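Local coordinates for hypothetical protein PH1313 (Pyrococcus horikoshii, PDB 1VBK) that is of unknown function but, as a THUMP-domain relative of ThiI thiamine-biosynthesis proteins, probably binds RNA and ATP, at residues V6-I11 with G49-K54; V64-F69 with K169-L174; I71-P76 with T165-G170; R114-E119 with G153-Q158; G184-E189 with R221-L226. All blocks are in the same frame, centred on the assembly; numbering follows the deposited sequence.

Overall arrangement
Interactions 1, 3 and 4 all reach one mixed sheet. Interactions 1 and 3 have their centres about 10 Å apart and are joined by backbone pairing between the neighbouring strands 3-8 and 71-81. Interaction 4 joins interaction 1 through Glu155, whose OE2 lies 2.7 Å from Arg7 NE. This salt bridge links the ferredoxin-like and THUMP regions. Interactions 2 and 3 end on the same part of the chain and share Lys169 and Gly170. Interaction 5 stands apart in the ThiI-type region, its centre about 20 Å from that of interaction 2 and about 43 Å from that of interaction 4. A bound methylpentanediol, probably from the crystallisation liquor, lies about 4 Å from the side chain of Leu223.

Interaction 1: residues V6-I11 with G49-K54; sequences VRYGEI and GRIIVK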
# COMPACT_ATOMS: atom_id res chain seq x y z
N VAL A 6 -24.24 12.02 13.12
CA VAL A 6 -22.78 11.98 13.09
C VAL A 6 -22.31 13.01 12.08
O VAL A 6 -22.67 12.95 10.90
CB VAL A 6 -22.29 10.58 12.68
CG1 VAL A 6 -20.75 10.58 12.57
CG2 VAL A 6 -22.74 9.56 13.72
N ARG A 7 -21.52 13.98 12.54
CA ARG A 7 -21.01 15.04 11.67
C ARG A 7 -19.53 14.85 11.42
O ARG A 7 -18.79 14.43 12.30
CB ARG A 7 -21.26 16.41 12.31
CG ARG A 7 -22.70 16.60 12.79
CD ARG A 7 -22.98 18.01 13.28
NE ARG A 7 -24.33 18.10 13.82
CZ ARG A 7 -24.67 17.71 15.05
NH1 ARG A 7 -23.75 17.23 15.88
NH2 ARG A 7 -25.94 17.78 15.43
N TYR A 8 -19.10 15.17 10.20
CA TYR A 8 -17.71 15.00 9.82
C TYR A 8 -17.29 16.02 8.78
O TYR A 8 -18.11 16.81 8.28
CB TYR A 8 -17.50 13.59 9.26
CG TYR A 8 -18.53 13.22 8.22
CD1 TYR A 8 -18.35 13.56 6.88
CD2 TYR A 8 -19.71 12.56 8.58
CE1 TYR A 8 -19.32 13.26 5.92
CE2 TYR A 8 -20.69 12.27 7.63
CZ TYR A 8 -20.49 12.62 6.31
OH TYR A 8 -21.46 12.35 5.37
N GLY A 9 -16.01 16.01 8.43
CA GLY A 9 -15.50 16.94 7.45
C GLY A 9 -15.25 18.29 8.09
O GLY A 9 -16.07 18.77 8.88
N GLU A 10 -14.11 18.90 7.77
CA GLU A 10 -13.78 20.20 8.32
C GLU A 10 -12.90 21.00 7.37
O GLU A 10 -11.97 20.46 6.76
CB GLU A 10 -13.11 20.03 9.69
CG GLU A 10 -11.94 19.05 9.71
CD GLU A 10 -11.56 18.64 11.12
OE1 GLU A 10 -11.35 19.54 11.96
OE2 GLU A 10 -11.48 17.42 11.39
N ILE A 11 -13.20 22.29 7.23
CA ILE A 11 -12.45 23.16 6.34
C ILE A 11 -10.96 23.06 6.62
O ILE A 11 -10.53 22.93 7.77
CB ILE A 11 -12.89 24.63 6.51
CG1 ILE A 11 -14.41 24.75 6.33
CG2 ILE A 11 -12.16 25.51 5.49
CD1 ILE A 11 -14.92 24.24 4.99
N GLY A 49 -24.11 15.12 3.50
CA GLY A 49 -22.99 15.45 4.38
C GLY A 49 -23.10 15.03 5.83
O GLY A 49 -22.24 15.38 6.64
N ARG A 50 -24.14 14.27 6.15
CA ARG A 50 -24.36 13.78 7.50
C ARG A 50 -24.55 12.27 7.49
O ARG A 50 -24.99 11.71 6.49
CB ARG A 50 -25.64 14.40 8.09
CG ARG A 50 -25.55 15.87 8.47
CD ARG A 50 -24.84 16.03 9.79
NE ARG A 50 -25.07 17.34 10.39
CZ ARG A 50 -24.47 18.46 10.01
NH1 ARG A 50 -23.59 18.45 9.03
NH2 ARG A 50 -24.75 19.60 10.64
N ILE A 51 -24.22 11.63 8.60
CA ILE A 51 -24.45 10.21 8.74
C ILE A 51 -25.49 10.10 9.84
O ILE A 51 -25.39 10.75 10.89
CB ILE A 51 -23.17 9.44 9.13
CG1 ILE A 51 -22.31 9.23 7.88
CG2 ILE A 51 -23.54 8.09 9.75
CD1 ILE A 51 -20.94 8.63 8.17
N ILE A 52 -26.52 9.30 9.59
CA ILE A 52 -27.58 9.11 10.55
C ILE A 52 -27.59 7.65 10.96
O ILE A 52 -27.57 6.76 10.10
CB ILE A 52 -28.97 9.46 9.95
CG1 ILE A 52 -29.03 10.94 9.56
CG2 ILE A 52 -30.07 9.12 10.96
CD1 ILE A 52 -28.94 11.92 10.72
N VAL A 53 -27.60 7.41 12.26
CA VAL A 53 -27.66 6.06 12.79
C VAL A 53 -29.04 5.93 13.43
O VAL A 53 -29.30 6.56 14.45
CB VAL A 53 -26.60 5.81 13.89
CG1 VAL A 53 -26.75 4.39 14.44
CG2 VAL A 53 -25.21 6.01 13.33
N LYS A 54 -29.93 5.15 12.83
CA LYS A 54 -31.25 4.96 13.42
C LYS A 54 -31.10 3.88 14.48
O LYS A 54 -30.73 2.75 14.17
CB LYS A 54 -32.28 4.51 12.37
CG LYS A 54 -32.82 5.62 11.48
CD LYS A 54 -33.85 5.04 10.51
CE LYS A 54 -34.48 6.11 9.63
NZ LYS A 54 -35.35 5.51 8.58
O HOH W 1 -21.28 16.46 8.70
O HOH W 2 -19.83 16.54 5.59
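Val6 opens the contact as a hydrogen-bonded antiparallel pair with Ile51. Its N donates to Ile51 O at 2.8 Å, nearly along the C=O axis and almost straight (163°). Ile51 N returns a bond to Val6 O at 3.1 Å. On the same face the two CB atoms meet at 3.8 Å. Arg7 points to the other face. Its extended chain crosses Arg50 obliquely, so that Arg7 CG comes 3.5 Å from Arg50 NE and the methylene carbons lie over the Arg50 guanidinium. The two guanidinium planes are turned 80° apart. Arg7 NE and Arg50 NH2 are like charges 3.5 Å apart. Glu155 of strand 150-157 probably offsets them, since it forms salt bridges with the NE of both arginines. Arg7 NH1 also bonds Ser73 and Ser75. Tyr8 CG takes the crowded position between the backbone N and the carbonyl carbon (chi1 49°). This swings the ring back along residues 49-51. Tyr8 CE2 touches Ile51 CG1 at 3.5 Å, and Gly49 O sits over one ring face, 3.3 Å from Tyr8 CZ. The hydroxyl is held by Glu23 of helix 19-36. A water over the ring centre accepts from Tyr8 N at 2.9 Å and is hydrogen-bonded to Gly49 O, bridging the two segments beside Tyr8. Gly49 has the positive phi at the turn before strand 50-54. Strand 3-8 thus lies between strands 50-54 and 71-81, with helix 19-36 covering the Ile51 and Tyr8 side, as expected for the ferredoxin-like fold of ThiI proteins.

Interaction 2: residues V64-F69 with K169-L174; sequences VLVRVF and KGWGGL
Phe69 and Trp171 form the tight part of this contact. Their side chains run side by side and point the same way. The edge of the Phe69 ring is directed at the face of the Trp171 five-membered ring in an offset edge-to-face pair, with centroids 5.8 Å apart and planes at 80°. Phe69 CD1 also touches Trp171 CB at 3.8 Å. Phe69 CG stands anti to its carbonyl carbon (chi1 -62°), which sets the ring beside Trp171. At the base of the same side chain, Phe69 CB packs against Leu174 O at 3.4 Å. Trp171 makes a second close approach: its CD1 meets Val66 O at 3.2 Å, with the oxygen at the ring edge and in its plane. One water sits between the backbones. It accepts from Trp171 N at 2.7 Å and donates to Val66 O at 2.6 Å and to Val68 O. No direct hydrogen bond joins the two segments, so this water links their backbones. The other end is looser. Val66 CG1 reaches Lys169 O only at 4.1 Å, and the fully extended Lys169 side chain leads away into solvent. Gly172 and Gly173 have positive phi, letting the segment 169-174 bend closely past Phe69. Phe196 of helix 189-200 stacks edge-to-face on both aromatic rings. Arg304 of helix 295-305 makes a cation-pi contact with Trp171 and bonds the carbonyls of Lys169 and Gly170. The contact thus lies where the end of helix 58-65 and strand 71-81 meet those two helices.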
# COMPACT_ATOMS: atom_id res chain seq x y z
N VAL A 64 -20.12 5.29 22.22
CA VAL A 64 -19.17 4.40 21.55
C VAL A 64 -18.54 5.15 20.38
O VAL A 64 -17.32 5.13 20.20
CB VAL A 64 -19.87 3.14 20.97
CG1 VAL A 64 -18.94 2.41 20.02
CG2 VAL A 64 -20.31 2.22 22.11
N LEU A 65 -19.38 5.82 19.60
CA LEU A 65 -18.91 6.55 18.43
C LEU A 65 -17.90 7.66 18.72
O LEU A 65 -17.21 8.12 17.81
CB LEU A 65 -20.12 7.10 17.65
CG LEU A 65 -21.02 5.98 17.12
CD1 LEU A 65 -22.06 6.55 16.16
CD2 LEU A 65 -20.18 4.92 16.41
N VAL A 66 -17.82 8.09 19.97
CA VAL A 66 -16.85 9.11 20.33
C VAL A 66 -15.44 8.59 20.02
O VAL A 66 -14.52 9.36 19.74
CB VAL A 66 -16.91 9.45 21.85
CG1 VAL A 66 -15.75 10.36 22.23
CG2 VAL A 66 -18.22 10.13 22.18
N ARG A 67 -15.28 7.27 20.04
CA ARG A 67 -13.97 6.66 19.79
C ARG A 67 -13.67 6.34 18.33
O ARG A 67 -12.66 5.69 18.03
CB ARG A 67 -13.80 5.40 20.63
CG ARG A 67 -13.86 5.65 22.14
CD ARG A 67 -13.36 4.44 22.92
NE ARG A 67 -14.13 3.23 22.62
CZ ARG A 67 -15.34 2.96 23.12
NH1 ARG A 67 -15.96 1.84 22.79
NH2 ARG A 67 -15.91 3.80 23.97
N VAL A 68 -14.53 6.80 17.43
CA VAL A 68 -14.35 6.56 16.00
C VAL A 68 -13.73 7.78 15.31
O VAL A 68 -14.37 8.83 15.20
CB VAL A 68 -15.70 6.22 15.33
CG1 VAL A 68 -15.54 6.05 13.82
CG2 VAL A 68 -16.26 4.94 15.95
N PHE A 69 -12.50 7.64 14.84
CA PHE A 69 -11.81 8.75 14.19
C PHE A 69 -12.51 9.21 12.91
O PHE A 69 -13.12 8.42 12.20
CB PHE A 69 -10.36 8.37 13.88
CG PHE A 69 -9.55 8.05 15.11
CD1 PHE A 69 -9.45 8.98 16.14
CD2 PHE A 69 -8.89 6.83 15.23
CE1 PHE A 69 -8.70 8.69 17.29
CE2 PHE A 69 -8.13 6.54 16.37
CZ PHE A 69 -8.04 7.47 17.40
N LYS A 169 -18.30 16.21 21.37
CA LYS A 169 -17.13 16.42 20.54
C LYS A 169 -16.42 15.09 20.23
O LYS A 169 -16.12 14.31 21.14
CB LYS A 169 -16.17 17.38 21.25
CG LYS A 169 -14.94 17.79 20.45
CD LYS A 169 -14.09 18.79 21.24
CE LYS A 169 -12.84 19.20 20.47
NZ LYS A 169 -12.02 20.19 21.23
N GLY A 170 -16.18 14.83 18.95
CA GLY A 170 -15.50 13.62 18.56
C GLY A 170 -14.01 13.87 18.60
O GLY A 170 -13.57 14.92 19.06
N TRP A 171 -13.22 12.91 18.12
CA TRP A 171 -11.77 13.08 18.11
C TRP A 171 -11.26 13.77 16.87
O TRP A 171 -10.10 14.14 16.80
CB TRP A 171 -11.07 11.72 18.23
CG TRP A 171 -10.81 11.31 19.64
CD1 TRP A 171 -11.63 10.57 20.45
CD2 TRP A 171 -9.66 11.64 20.42
NE1 TRP A 171 -11.05 10.42 21.69
CE2 TRP A 171 -9.84 11.06 21.70
CE3 TRP A 171 -8.49 12.37 20.16
CZ2 TRP A 171 -8.89 11.19 22.72
CZ3 TRP A 171 -7.55 12.49 21.18
CH2 TRP A 171 -7.76 11.91 22.44
N GLY A 172 -12.14 13.95 15.89
CA GLY A 172 -11.71 14.58 14.66
C GLY A 172 -10.82 13.58 13.94
O GLY A 172 -11.03 12.37 14.06
N GLY A 173 -9.82 14.07 13.22
CA GLY A 173 -8.93 13.17 12.51
C GLY A 173 -9.57 12.64 11.23
O GLY A 173 -10.45 13.29 10.66
N LEU A 174 -9.13 11.47 10.78
CA LEU A 174 -9.65 10.87 9.55
C LEU A 174 -10.05 9.42 9.81
O LEU A 174 -9.47 8.75 10.66
CB LEU A 174 -8.60 10.95 8.45
CG LEU A 174 -8.16 12.37 8.06
CD1 LEU A 174 -6.94 12.31 7.15
CD2 LEU A 174 -9.31 13.09 7.35
O HOH W 3 -14.44 10.56 17.40

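Interaction 3: residues I71-P76 with T165-G170; sequences IVSISP and TEKIKG
Ile168 packs against Ile74 on one face of the sheet, CB to CB at 4.3 Å. Both residues place CG1 beside the backbone N, and both side chains touch Ala62 of helix 58-65. Their backbones form a hydrogen-bonded antiparallel pair. Ile74 N donates to Ile168 O at 2.8 Å, and Ile168 N donates to Ile74 O at the same distance; both donors lie in the carbonyl plane. Ser73 and Lys169 make the neighbouring non-hydrogen-bonded pair. Gly170 N bonds Val72 O at 2.8 Å, but from above the carbonyl plane. These bonds add strand 168-169 beside strand 71-81, the last strand of the ferredoxin-like unit. With no side chain in the way, Gly170 CA comes 3.4 Å from Ile71 O. On the other side of strand 71-81, Val72 and Ser73 both face Arg7 of strand 3-8, a classic beta bulge within the sheet. Further along, Ser75 OG turns beside its own backbone N and donates to Glu166 O at 2.8 Å, on a lone pair. Glu166 reaches out in an extended chain and crosses Pro76 obliquely, its OE1 lying 3.5 Å from Pro76 CG.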
# COMPACT_ATOMS: atom_id res chain seq x y z
N ILE A 71 -14.83 11.54 13.02
CA ILE A 71 -16.07 12.14 13.49
C ILE A 71 -15.77 13.44 14.23
O ILE A 71 -14.95 13.45 15.16
CB ILE A 71 -16.83 11.19 14.45
CG1 ILE A 71 -17.30 9.95 13.68
CG2 ILE A 71 -18.03 11.90 15.07
CD1 ILE A 71 -17.98 8.90 14.56
N VAL A 72 -16.40 14.53 13.79
CA VAL A 72 -16.20 15.83 14.42
C VAL A 72 -17.12 15.98 15.63
O VAL A 72 -16.69 16.43 16.69
CB VAL A 72 -16.45 16.98 13.42
CG1 VAL A 72 -16.33 18.32 14.12
CG2 VAL A 72 -15.44 16.89 12.28
N SER A 73 -18.39 15.62 15.47
CA SER A 73 -19.33 15.69 16.60
C SER A 73 -20.47 14.70 16.46
O SER A 73 -20.81 14.27 15.35
CB SER A 73 -19.87 17.12 16.79
OG SER A 73 -20.70 17.53 15.72
N ILE A 74 -21.06 14.36 17.60
CA ILE A 74 -22.14 13.39 17.67
C ILE A 74 -23.33 13.94 18.46
O ILE A 74 -23.16 14.51 19.53
CB ILE A 74 -21.63 12.12 18.39
CG1 ILE A 74 -20.35 11.63 17.70
CG2 ILE A 74 -22.69 11.03 18.40
CD1 ILE A 74 -19.60 10.60 18.49
N SER A 75 -24.54 13.75 17.93
CA SER A 75 -25.74 14.24 18.62
C SER A 75 -26.90 13.25 18.69
O SER A 75 -27.53 12.96 17.67
CB SER A 75 -26.28 15.52 17.97
OG SER A 75 -25.45 16.65 18.21
N PRO A 76 -27.19 12.70 19.88
CA PRO A 76 -28.32 11.77 19.99
C PRO A 76 -29.48 12.71 19.66
O PRO A 76 -29.44 13.87 20.06
CB PRO A 76 -28.32 11.40 21.47
CG PRO A 76 -26.88 11.56 21.87
CD PRO A 76 -26.46 12.82 21.16
N THR A 165 -30.28 18.20 22.09
CA THR A 165 -29.81 19.13 23.12
C THR A 165 -28.36 18.82 23.45
O THR A 165 -27.69 19.61 24.12
CB THR A 165 -30.63 19.03 24.43
OG1 THR A 165 -30.66 17.68 24.88
CG2 THR A 165 -32.05 19.53 24.21
N GLU A 166 -27.87 17.67 22.97
CA GLU A 166 -26.49 17.26 23.23
C GLU A 166 -25.63 17.20 21.95
O GLU A 166 -26.07 16.71 20.91
CB GLU A 166 -26.46 15.88 23.91
CG GLU A 166 -25.06 15.36 24.23
CD GLU A 166 -25.07 14.14 25.14
OE1 GLU A 166 -25.62 13.09 24.74
OE2 GLU A 166 -24.51 14.22 26.26
N LYS A 167 -24.42 17.72 22.06
CA LYS A 167 -23.48 17.75 20.95
C LYS A 167 -22.13 17.34 21.51
O LYS A 167 -21.41 18.17 22.08
CB LYS A 167 -23.41 19.16 20.37
CG LYS A 167 -22.61 19.30 19.10
CD LYS A 167 -22.81 20.70 18.54
CE LYS A 167 -22.08 20.91 17.24
NZ LYS A 167 -22.31 22.30 16.73
N ILE A 168 -21.80 16.06 21.36
CA ILE A 168 -20.55 15.50 21.88
C ILE A 168 -19.41 15.65 20.89
O ILE A 168 -19.52 15.27 19.73
CB ILE A 168 -20.72 13.99 22.19
CG1 ILE A 168 -21.95 13.77 23.07
CG2 ILE A 168 -19.47 13.47 22.89
CD1 ILE A 168 -22.26 12.30 23.31
N LYS A 169 -18.30 16.21 21.37
CA LYS A 169 -17.13 16.42 20.54
C LYS A 169 -16.42 15.09 20.23
O LYS A 169 -16.12 14.31 21.14
CB LYS A 169 -16.17 17.38 21.25
CG LYS A 169 -14.94 17.79 20.45
CD LYS A 169 -14.09 18.79 21.24
CE LYS A 169 -12.84 19.20 20.47
NZ LYS A 169 -12.02 20.19 21.23
N GLY A 170 -16.18 14.83 18.95
CA GLY A 170 -15.50 13.62 18.56
C GLY A 170 -14.01 13.87 18.60
O GLY A 170 -13.57 14.92 19.06
O HOH W 4 -14.07 17.18 17.07
O HOH W 5 -29.69 15.34 22.40

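Interaction 4: residues R114-E119 with G153-Q158; sequences RRITKE and GIEIMQ
Backbone bonds pair the two strands in parallel. Arg114 N donates to Ile154 O at 2.8 Å, nearly along the C=O axis. Ile156 N donates to Arg114 O at 3.0 Å, again almost end-on. Past Arg115 the chain turns, and Ile156 O receives two weaker bonds, from Ile116 N (129° at the hydrogen) and from Thr117 N at 3.4 Å. A second group joins side chains to backbone. Thr117 OG1, in the crowded position between its N and carbonyl carbon, accepts from Gln158 N at 2.7 Å. The hydroxyl donates to the syn lone pair of Glu119 OE1 at 2.6 Å, so its rotation is set from both sides. Glu119 OE2 takes the N of Gly159. Lys118 NZ bonds Arg115 O, and its chain passes over one face of the Arg115 guanidinium. Apolar contacts are few. Ile116 crosses Met157 obliquely, CB to CB at 3.9 Å, with Ile116 CG2 as close to Met157 SD. Ile156 turns to the opposite side, onto Ile127 of helix 124-138 and Ile87 of helix 84-102. In this part of the THUMP domain, the Thr117 hydroxyl, both donor and acceptor, and weak bonds to Ile156 O hold the loop, more by polar than by apolar contacts.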
# COMPACT_ATOMS: atom_id res chain seq x y z
N ARG A 114 -30.41 24.45 11.22
CA ARG A 114 -29.75 24.32 9.93
C ARG A 114 -30.67 23.61 8.95
O ARG A 114 -31.22 22.55 9.26
CB ARG A 114 -28.45 23.51 10.07
CG ARG A 114 -27.32 24.24 10.79
CD ARG A 114 -26.72 25.34 9.92
NE ARG A 114 -25.65 26.05 10.61
CZ ARG A 114 -25.84 26.91 11.61
NH1 ARG A 114 -27.06 27.18 12.04
NH2 ARG A 114 -24.79 27.49 12.19
N ARG A 115 -30.85 24.19 7.77
CA ARG A 115 -31.66 23.54 6.75
C ARG A 115 -30.65 22.81 5.87
O ARG A 115 -30.03 23.41 5.00
CB ARG A 115 -32.43 24.56 5.90
CG ARG A 115 -33.66 25.14 6.58
CD ARG A 115 -34.53 25.86 5.56
NE ARG A 115 -33.79 26.89 4.84
CZ ARG A 115 -34.28 27.60 3.83
NH1 ARG A 115 -35.51 27.39 3.40
NH2 ARG A 115 -33.52 28.52 3.25
N ILE A 116 -30.47 21.52 6.13
CA ILE A 116 -29.53 20.79 5.32
C ILE A 116 -30.04 20.77 3.89
O ILE A 116 -29.32 21.08 2.95
CB ILE A 116 -29.44 19.37 5.86
CG1 ILE A 116 -29.05 19.39 7.34
CG2 ILE A 116 -28.35 18.59 5.10
CD1 ILE A 116 -27.74 20.14 7.59
N THR A 117 -31.31 20.45 3.71
CA THR A 117 -31.93 20.53 2.39
C THR A 117 -32.82 21.77 2.54
O THR A 117 -33.18 22.13 3.66
CB THR A 117 -32.77 19.26 2.05
OG1 THR A 117 -33.70 18.99 3.09
CG2 THR A 117 -31.84 18.06 1.86
N LYS A 118 -33.18 22.41 1.43
CA LYS A 118 -33.95 23.65 1.50
C LYS A 118 -35.46 23.65 1.24
O LYS A 118 -36.00 24.69 0.83
CB LYS A 118 -33.31 24.69 0.58
CG LYS A 118 -31.80 24.79 0.69
CD LYS A 118 -31.35 25.21 2.07
CE LYS A 118 -29.83 25.35 2.14
NZ LYS A 118 -29.37 25.78 3.48
N GLU A 119 -36.15 22.54 1.47
CA GLU A 119 -37.59 22.54 1.20
C GLU A 119 -38.45 23.18 2.30
O GLU A 119 -39.55 23.65 2.02
CB GLU A 119 -38.09 21.12 0.88
CG GLU A 119 -38.18 20.15 2.05
CD GLU A 119 -36.82 19.73 2.59
OE1 GLU A 119 -35.87 19.63 1.79
OE2 GLU A 119 -36.72 19.49 3.82
N GLY A 153 -30.76 22.20 19.26
CA GLY A 153 -30.27 22.10 17.89
C GLY A 153 -31.34 21.50 17.00
O GLY A 153 -32.05 20.59 17.41
N ILE A 154 -31.44 22.01 15.78
CA ILE A 154 -32.45 21.52 14.84
C ILE A 154 -31.86 21.40 13.44
O ILE A 154 -31.40 22.38 12.87
CB ILE A 154 -33.67 22.47 14.78
CG1 ILE A 154 -34.25 22.66 16.18
CG2 ILE A 154 -34.72 21.93 13.81
CD1 ILE A 154 -35.37 23.70 16.26
N GLU A 155 -31.88 20.19 12.89
CA GLU A 155 -31.37 19.97 11.55
C GLU A 155 -32.52 19.41 10.71
O GLU A 155 -33.15 18.43 11.09
CB GLU A 155 -30.19 18.99 11.57
CG GLU A 155 -28.95 19.58 12.23
CD GLU A 155 -27.72 18.70 12.12
OE1 GLU A 155 -27.66 17.88 11.17
OE2 GLU A 155 -26.81 18.83 12.96
N ILE A 156 -32.80 20.07 9.59
CA ILE A 156 -33.88 19.63 8.72
C ILE A 156 -33.30 19.07 7.43
O ILE A 156 -32.48 19.70 6.77
CB ILE A 156 -34.84 20.79 8.40
CG1 ILE A 156 -35.30 21.44 9.71
CG2 ILE A 156 -36.05 20.27 7.61
CD1 ILE A 156 -36.23 22.61 9.53
N MET A 157 -33.74 17.87 7.07
CA MET A 157 -33.22 17.21 5.89
C MET A 157 -34.28 16.31 5.28
O MET A 157 -34.80 15.41 5.94
CB MET A 157 -31.98 16.41 6.29
CG MET A 157 -31.34 15.59 5.19
SD MET A 157 -29.73 14.97 5.74
CE MET A 157 -30.22 13.70 6.92
N GLN A 158 -34.60 16.57 4.01
CA GLN A 158 -35.59 15.78 3.29
C GLN A 158 -36.88 15.50 4.06
O GLN A 158 -37.25 14.35 4.26
CB GLN A 158 -34.97 14.44 2.85
CG GLN A 158 -33.74 14.60 1.98
CD GLN A 158 -33.17 13.27 1.49
OE1 GLN A 158 -32.09 13.23 0.92
NE2 GLN A 158 -33.91 12.19 1.72

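Interaction 5: residues G184-E189 with R221-L226; sequences GILHDE and RSLWNL
Residues 184-185 end a strand of the parallel sheet, and the chain then turns through 186-188 into helix 189-200. Residues 221-226 are helical throughout. The backbones stay well apart: Glu189 CA and Leu223 CA are 7.1 Å from each other, and no hydrogen bond crosses. Side chains bridge the gap. Leu223 carries most of the contact. Its CD1 rests on the backbone at Asp188 C, 3.5 Å away, and reaches Leu186 CD1 at 4.4 Å. Its other methyl, CD2, meets Glu189 CG at 4.2 Å, with the two side chains at about a right angle. Leu186 points toward the helix with CG anti to the backbone N (chi1 -178°). Its CD2 touches Trp224 CB at 4.0 Å. Trp224 NE1 bonds Gly236 O away from this contact. Asp188 is the N-cap of helix 189-200, and its OD1 also bonds Ser191 OG. That oxygen lies 3.1 Å above the plane of the His187 ring, toward its rim. Helix 215-228 thus packs on the loop that follows strand 181-185. In this Rossmann-like HUP fold the loop corresponds in position to the PP-loop of ThiI relatives, although the usual SGGxDS sequence is absent; a role in nucleotide binding is an inference.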
# COMPACT_ATOMS: atom_id res chain seq x y z
N GLY A 184 2.75 -1.02 13.10
CA GLY A 184 3.20 -0.18 14.18
C GLY A 184 4.00 -1.04 15.13
O GLY A 184 3.50 -2.04 15.63
N ILE A 185 5.26 -0.68 15.35
CA ILE A 185 6.10 -1.45 16.26
C ILE A 185 5.72 -1.05 17.67
O ILE A 185 6.03 0.05 18.12
CB ILE A 185 7.60 -1.18 16.02
CG1 ILE A 185 7.95 -1.43 14.54
CG2 ILE A 185 8.44 -2.10 16.90
CD1 ILE A 185 7.62 -2.82 14.04
N LEU A 186 5.04 -1.96 18.36
CA LEU A 186 4.55 -1.72 19.72
C LEU A 186 5.40 -2.40 20.79
O LEU A 186 5.57 -3.62 20.77
CB LEU A 186 3.10 -2.19 19.81
CG LEU A 186 2.30 -2.02 21.11
CD1 LEU A 186 2.14 -0.55 21.44
CD2 LEU A 186 0.94 -2.67 20.94
N HIS A 187 5.91 -1.62 21.74
CA HIS A 187 6.73 -2.19 22.81
C HIS A 187 6.61 -1.45 24.14
O HIS A 187 7.05 -1.95 25.17
CB HIS A 187 8.20 -2.22 22.37
CG HIS A 187 8.79 -0.86 22.15
ND1 HIS A 187 9.38 -0.13 23.17
CD2 HIS A 187 8.86 -0.09 21.04
CE1 HIS A 187 9.78 1.03 22.69
NE2 HIS A 187 9.48 1.08 21.41
N ASP A 188 6.02 -0.26 24.13
CA ASP A 188 5.84 0.51 25.35
C ASP A 188 4.73 1.55 25.20
O ASP A 188 4.06 1.62 24.17
CB ASP A 188 7.16 1.18 25.76
CG ASP A 188 7.61 2.26 24.79
OD1 ASP A 188 7.08 2.32 23.66
OD2 ASP A 188 8.50 3.05 25.17
N GLU A 189 4.52 2.36 26.24
CA GLU A 189 3.47 3.37 26.23
C GLU A 189 3.68 4.42 25.14
O GLU A 189 2.72 4.84 24.50
CB GLU A 189 3.39 4.06 27.60
CG GLU A 189 3.08 3.10 28.74
CD GLU A 189 2.98 3.80 30.09
OE1 GLU A 189 3.97 4.43 30.51
OE2 GLU A 189 1.91 3.71 30.73
N ARG A 221 0.39 -6.75 25.32
CA ARG A 221 -0.98 -7.14 25.02
C ARG A 221 -1.97 -6.23 25.74
O ARG A 221 -3.03 -5.92 25.21
CB ARG A 221 -1.23 -8.60 25.42
CG ARG A 221 -0.56 -9.63 24.51
CD ARG A 221 -0.99 -11.04 24.86
NE ARG A 221 -0.35 -12.06 24.04
CZ ARG A 221 -0.51 -12.19 22.72
NH1 ARG A 221 -1.30 -11.36 22.06
NH2 ARG A 221 0.11 -13.17 22.07
N SER A 222 -1.61 -5.79 26.95
CA SER A 222 -2.49 -4.91 27.70
C SER A 222 -2.50 -3.51 27.07
O SER A 222 -3.50 -2.80 27.13
CB SER A 222 -2.06 -4.84 29.18
OG SER A 222 -0.70 -4.45 29.31
N LEU A 223 -1.38 -3.13 26.45
CA LEU A 223 -1.30 -1.84 25.78
C LEU A 223 -2.20 -1.89 24.56
O LEU A 223 -2.95 -0.95 24.27
CB LEU A 223 0.13 -1.54 25.35
CG LEU A 223 1.15 -1.24 26.46
CD1 LEU A 223 2.53 -1.03 25.84
CD2 LEU A 223 0.73 0.01 27.22
N TRP A 224 -2.14 -3.00 23.83
CA TRP A 224 -2.96 -3.16 22.64
C TRP A 224 -4.45 -3.18 22.98
O TRP A 224 -5.27 -2.67 22.23
CB TRP A 224 -2.58 -4.43 21.87
CG TRP A 224 -3.44 -4.62 20.66
CD1 TRP A 224 -4.24 -5.69 20.38
CD2 TRP A 224 -3.68 -3.66 19.63
NE1 TRP A 224 -4.98 -5.45 19.25
CE2 TRP A 224 -4.66 -4.20 18.77
CE3 TRP A 224 -3.18 -2.38 19.36
CZ2 TRP A 224 -5.14 -3.52 17.65
CZ3 TRP A 224 -3.66 -1.69 18.25
CH2 TRP A 224 -4.63 -2.27 17.41
N ASN A 225 -4.80 -3.78 24.12
CA ASN A 225 -6.20 -3.85 24.53
C ASN A 225 -6.82 -2.47 24.67
O ASN A 225 -7.99 -2.28 24.36
CB ASN A 225 -6.34 -4.60 25.86
CG ASN A 225 -6.06 -6.08 25.73
OD1 ASN A 225 -6.61 -6.75 24.85
ND2 ASN A 225 -5.20 -6.60 26.60
N LEU A 226 -6.02 -1.50 25.12
CA LEU A 226 -6.49 -0.13 25.27
C LEU A 226 -6.63 0.52 23.89
O LEU A 226 -7.60 1.22 23.62
CB LEU A 226 -5.51 0.68 26.11
CG LEU A 226 -5.35 0.27 27.58
CD1 LEU A 226 -4.24 1.10 28.21
CD2 LEU A 226 -6.66 0.47 28.32